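Local atomic coordinates of uncharacterized protein (Bordetella bronchiseptica, PDB entry 4XG0), a protein that probably acts as a kinase of the DUF1537 family, phosphorylating acid sugars in their catabolic pathways. Residues A[282-293]-A[317-327]. Sequence-based numbering, arbitrary orientation.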
loop_
_atom_site.group_PDB
_atom_site.type_symbol
_atom_site.label_atom_id
_atom_site.label_comp_id
_atom_site.label_asym_id
_atom_site.label_seq_id
_atom_site.Cartn_x
_atom_site.Cartn_y
_atom_site.Cartn_z
ATOM N N ALA A 282 16.541 0.586 9.246
ATOM C CA ALA A 282 15.985 0.657 10.593
ATOM C C ALA A 282 17.018 1.104 11.619
ATOM O O ALA A 282 18.113 0.563 11.704
ATOM C CB ALA A 282 15.385 -0.656 10.997
ATOM N N ARG A 283 16.680 2.121 12.390
ATOM C CA ARG A 283 17.543 2.529 13.476
ATOM C C ARG A 283 17.518 1.466 14.566
ATOM O O ARG A 283 16.450 1.082 15.054
ATOM C CB ARG A 283 17.099 3.887 14.015
ATOM C CG ARG A 283 17.270 4.996 12.981
ATOM C CD ARG A 283 17.573 6.360 13.607
ATOM N NE ARG A 283 18.247 7.234 12.642
ATOM C CZ ARG A 283 17.633 8.099 11.832
ATOM N NH1 ARG A 283 18.348 8.835 10.985
ATOM N NH2 ARG A 283 16.313 8.244 11.859
ATOM N N THR A 284 18.703 1.010 14.953
ATOM C CA THR A 284 18.816 -0.224 15.713
ATOM C C THR A 284 19.522 -0.030 17.054
ATOM O O THR A 284 20.634 0.494 17.113
ATOM C CB THR A 284 19.559 -1.266 14.861
ATOM O OG1 THR A 284 18.769 -1.582 13.700
ATOM C CG2 THR A 284 19.826 -2.535 15.638
ATOM N N TRP A 285 18.878 -0.465 18.127
ATOM C CA TRP A 285 19.532 -0.544 19.426
ATOM C C TRP A 285 19.978 -1.978 19.584
ATOM O O TRP A 285 19.140 -2.890 19.629
ATOM C CB TRP A 285 18.554 -0.168 20.549
ATOM C CG TRP A 285 19.164 0.027 21.877
ATOM C CD1 TRP A 285 20.253 0.792 22.175
ATOM C CD2 TRP A 285 18.703 -0.516 23.129
ATOM N NE1 TRP A 285 20.505 0.754 23.534
ATOM C CE2 TRP A 285 19.564 -0.036 24.138
ATOM C CE3 TRP A 285 17.667 -1.374 23.485
ATOM C CZ2 TRP A 285 19.410 -0.383 25.479
ATOM C CZ3 TRP A 285 17.517 -1.713 24.824
ATOM C CH2 TRP A 285 18.374 -1.212 25.794
ATOM N N ALA A 286 21.294 -2.183 19.616
ATOM C CA ALA A 286 21.873 -3.509 19.806
ATOM C C ALA A 286 22.816 -3.515 20.996
ATOM O O ALA A 286 24.038 -3.537 20.840
ATOM C CB ALA A 286 22.633 -3.922 18.541
ATOM N N PRO A 287 22.256 -3.485 22.211
ATOM C CA PRO A 287 23.077 -3.409 23.420
ATOM C C PRO A 287 23.730 -4.722 23.815
ATOM O O PRO A 287 23.247 -5.784 23.469
ATOM C CB PRO A 287 22.052 -3.011 24.495
ATOM C CG PRO A 287 20.788 -3.618 24.045
ATOM C CD PRO A 287 20.814 -3.504 22.516
ATOM N N THR A 288 24.823 -4.625 24.559
ATOM C CA THR A 288 25.419 -5.776 25.201
ATOM C C THR A 288 24.573 -6.128 26.413
ATOM O O THR A 288 23.673 -5.378 26.779
ATOM C CB THR A 288 26.820 -5.454 25.710
ATOM O OG1 THR A 288 26.716 -4.485 26.755
ATOM C CG2 THR A 288 27.659 -4.891 24.599
ATOM N N LEU A 289 24.873 -7.261 27.040
ATOM C CA LEU A 289 24.144 -7.703 28.210
ATOM C C LEU A 289 24.220 -6.655 29.303
ATOM O O LEU A 289 23.228 -6.372 29.972
ATOM C CB LEU A 289 24.747 -8.991 28.743
ATOM C CG LEU A 289 24.359 -10.247 27.974
ATOM C CD1 LEU A 289 25.132 -11.407 28.561
ATOM C CD2 LEU A 289 22.860 -10.451 28.101
ATOM N N ALA A 290 25.412 -6.104 29.499
ATOM C CA ALA A 290 25.598 -5.072 30.513
ATOM C C ALA A 290 24.772 -3.823 30.181
ATOM O O ALA A 290 24.118 -3.251 31.055
ATOM C CB ALA A 290 27.054 -4.717 30.633
ATOM N N GLN A 291 24.786 -3.403 28.920
ATOM C CA GLN A 291 24.028 -2.205 28.521
ATOM C C GLN A 291 22.522 -2.393 28.635
ATOM O O GLN A 291 21.798 -1.484 29.079
ATOM C CB GLN A 291 24.407 -1.785 27.093
ATOM C CG GLN A 291 25.856 -1.283 26.961
ATOM C CD GLN A 291 26.302 -1.118 25.510
ATOM O OE1 GLN A 291 25.820 -1.808 24.605
ATOM N NE2 GLN A 291 27.214 -0.187 25.285
ATOM N N LEU A 292 22.032 -3.561 28.226
ATOM C CA LEU A 292 20.617 -3.855 28.303
ATOM C C LEU A 292 20.075 -3.694 29.750
ATOM O O LEU A 292 18.935 -3.247 29.928
ATOM C CB LEU A 292 20.348 -5.246 27.754
ATOM C CG LEU A 292 18.900 -5.692 27.796
ATOM C CD1 LEU A 292 17.966 -4.675 27.163
ATOM C CD2 LEU A 292 18.831 -7.039 27.088
ATOM N N ALA A 293 20.883 -4.042 30.763
ATOM C CA ALA A 293 20.459 -3.902 32.161
ATOM C C ALA A 293 20.687 -2.498 32.731
ATOM O O ALA A 293 20.388 -2.253 33.896
ATOM C CB ALA A 293 21.174 -4.947 33.044
ATOM N N ALA A 317 11.285 2.597 10.724
ATOM C CA ALA A 317 11.306 1.493 11.662
ATOM C C ALA A 317 12.405 1.669 12.687
ATOM O O ALA A 317 13.469 2.192 12.377
ATOM C CB ALA A 317 11.505 0.182 10.908
ATOM N N LEU A 318 12.124 1.247 13.918
ATOM C CA LEU A 318 13.126 1.159 14.980
ATOM C C LEU A 318 13.255 -0.316 15.352
ATOM O O LEU A 318 12.246 -1.009 15.386
ATOM C CB LEU A 318 12.666 1.955 16.200
ATOM C CG LEU A 318 12.409 3.451 15.965
ATOM C CD1 LEU A 318 11.713 4.073 17.152
ATOM C CD2 LEU A 318 13.696 4.153 15.687
ATOM N N MET A 319 14.468 -0.799 15.611
ATOM C CA MET A 319 14.664 -2.185 16.024
ATOM C C MET A 319 15.428 -2.296 17.336
ATOM O O MET A 319 16.455 -1.655 17.510
ATOM C CB MET A 319 15.377 -3.006 14.940
ATOM C CG MET A 319 15.524 -4.475 15.278
ATOM S SD MET A 319 16.159 -5.444 13.875
ATOM C CE MET A 319 17.822 -4.795 13.807
ATOM N N LEU A 320 14.891 -3.088 18.268
ATOM C CA LEU A 320 15.624 -3.494 19.467
ATOM C C LEU A 320 16.095 -4.928 19.297
ATOM O O LEU A 320 15.285 -5.843 19.123
ATOM C CB LEU A 320 14.753 -3.385 20.717
ATOM C CG LEU A 320 13.806 -2.197 20.751
ATOM C CD1 LEU A 320 13.025 -2.188 22.075
ATOM C CD2 LEU A 320 14.561 -0.898 20.605
ATOM N N LEU A 321 17.407 -5.108 19.329
ATOM C CA LEU A 321 18.033 -6.397 19.094
ATOM C C LEU A 321 18.638 -6.989 20.381
ATOM O O LEU A 321 19.529 -6.395 20.990
ATOM C CB LEU A 321 19.115 -6.229 18.031
ATOM C CG LEU A 321 19.818 -7.512 17.563
ATOM C CD1 LEU A 321 18.776 -8.521 17.087
ATOM C CD2 LEU A 321 20.841 -7.184 16.472
ATOM N N ALA A 322 18.166 -8.171 20.777
ATOM C CA ALA A 322 18.643 -8.818 22.000
ATOM C C ALA A 322 20.052 -9.328 21.840
ATOM O O ALA A 322 20.382 -9.872 20.807
ATOM C CB ALA A 322 17.748 -9.976 22.363
ATOM N N PRO A 323 20.889 -9.165 22.870
ATOM C CA PRO A 323 22.119 -9.963 22.877
ATOM C C PRO A 323 21.832 -11.362 23.439
ATOM O O PRO A 323 20.821 -11.584 24.122
ATOM C CB PRO A 323 23.025 -9.168 23.807
ATOM C CG PRO A 323 22.121 -8.529 24.749
ATOM C CD PRO A 323 20.851 -8.212 23.994
ATOM N N GLU A 324 22.720 -12.300 23.149
ATOM C CA GLU A 324 22.636 -13.642 23.697
ATOM C C GLU A 324 22.902 -13.639 25.204
ATOM O O GLU A 324 23.655 -12.804 25.705
ATOM C CB GLU A 324 23.657 -14.541 22.976
ATOM C CG GLU A 324 23.621 -16.006 23.383
ATOM C CD GLU A 324 23.887 -16.957 22.210
ATOM O OE1 GLU A 324 24.060 -16.489 21.056
ATOM O OE2 GLU A 324 23.915 -18.185 22.448
ATOM N N GLY A 325 22.267 -14.570 25.915
ATOM C CA GLY A 325 22.529 -14.792 27.325
ATOM C C GLY A 325 21.472 -14.253 28.276
ATOM O O GLY A 325 20.284 -14.140 27.949
ATOM N N ARG A 326 21.912 -13.949 29.484
ATOM C CA ARG A 326 21.013 -13.400 30.489
ATOM C C ARG A 326 21.670 -12.197 31.131
ATOM O O ARG A 326 22.896 -12.104 31.178
ATOM C CB ARG A 326 20.708 -14.453 31.555
ATOM C CG ARG A 326 21.944 -14.952 32.282
ATOM C CD ARG A 326 21.567 -15.663 33.564
ATOM N NE ARG A 326 21.011 -16.985 33.299
ATOM C CZ ARG A 326 20.245 -17.657 34.152
ATOM N NH1 ARG A 326 19.794 -18.860 33.826
ATOM N NH2 ARG A 326 19.927 -17.133 35.330
ATOM N N LEU A 327 20.852 -11.269 31.626
ATOM C CA LEU A 327 21.376 -10.135 32.362
ATOM C C LEU A 327 22.036 -10.606 33.652
ATOM O O LEU A 327 21.553 -11.534 34.310
ATOM C CB LEU A 327 20.234 -9.178 32.705
ATOM C CG LEU A 327 19.379 -8.766 31.513
ATOM C CD1 LEU A 327 18.367 -7.747 31.966
ATOM C CD2 LEU A 327 20.246 -8.216 30.414
HETATM O O HOH W 1 22.157 -6.772 21.067
#
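Leu-320 CD2 comes obliquely to the Trp-285 ring and lies 4.1 Å from Trp-285 CB, while Pro-287 CG sits over the centre of one indole face, 3.6 Å above the plane; Trp-301 stacks on the ring, Trp-298 meets it edge-to-face, and Trp-285 NE1 hydrogen-bonds to Asn-297 OD1. Strands 283-285 and 317-321, 20° apart in direction, illustrate how a parallel edge strand is held: they share four backbone hydrogen bonds, from Arg-283 N to Ala-317 O through to Leu-321 N on Trp-285 O. On the face bearing Thr-284, Met-319 runs alongside it: a bend at chi3 (69°) brings CE to 3.4 Å from Thr-284 OG1, whose hydroxyl donates to Ala-282 O. Where the strands part, a water donates to both Pro-287 O and Leu-321 O, bridging the two segments as they separate. Beyond it, a Thr-288/Gln-291 capping box starts helix 289-292. Leu-289 CD2 lies 3.9 Å from Pro-323 CG, and Leu-292 crosses Leu-327 at about a right angle, CD2 to CD2 3.8 Å. Within the nucleotide-binding C-terminal domain, strand 317-321 also pairs with strand 259-263, leaving 283-285 the outermost strand of the sheet within this chain; helix 268-279 covers the Thr-284 and Met-319 face, and helix 334-349 packs against Trp-285, Leu-289 and Leu-292.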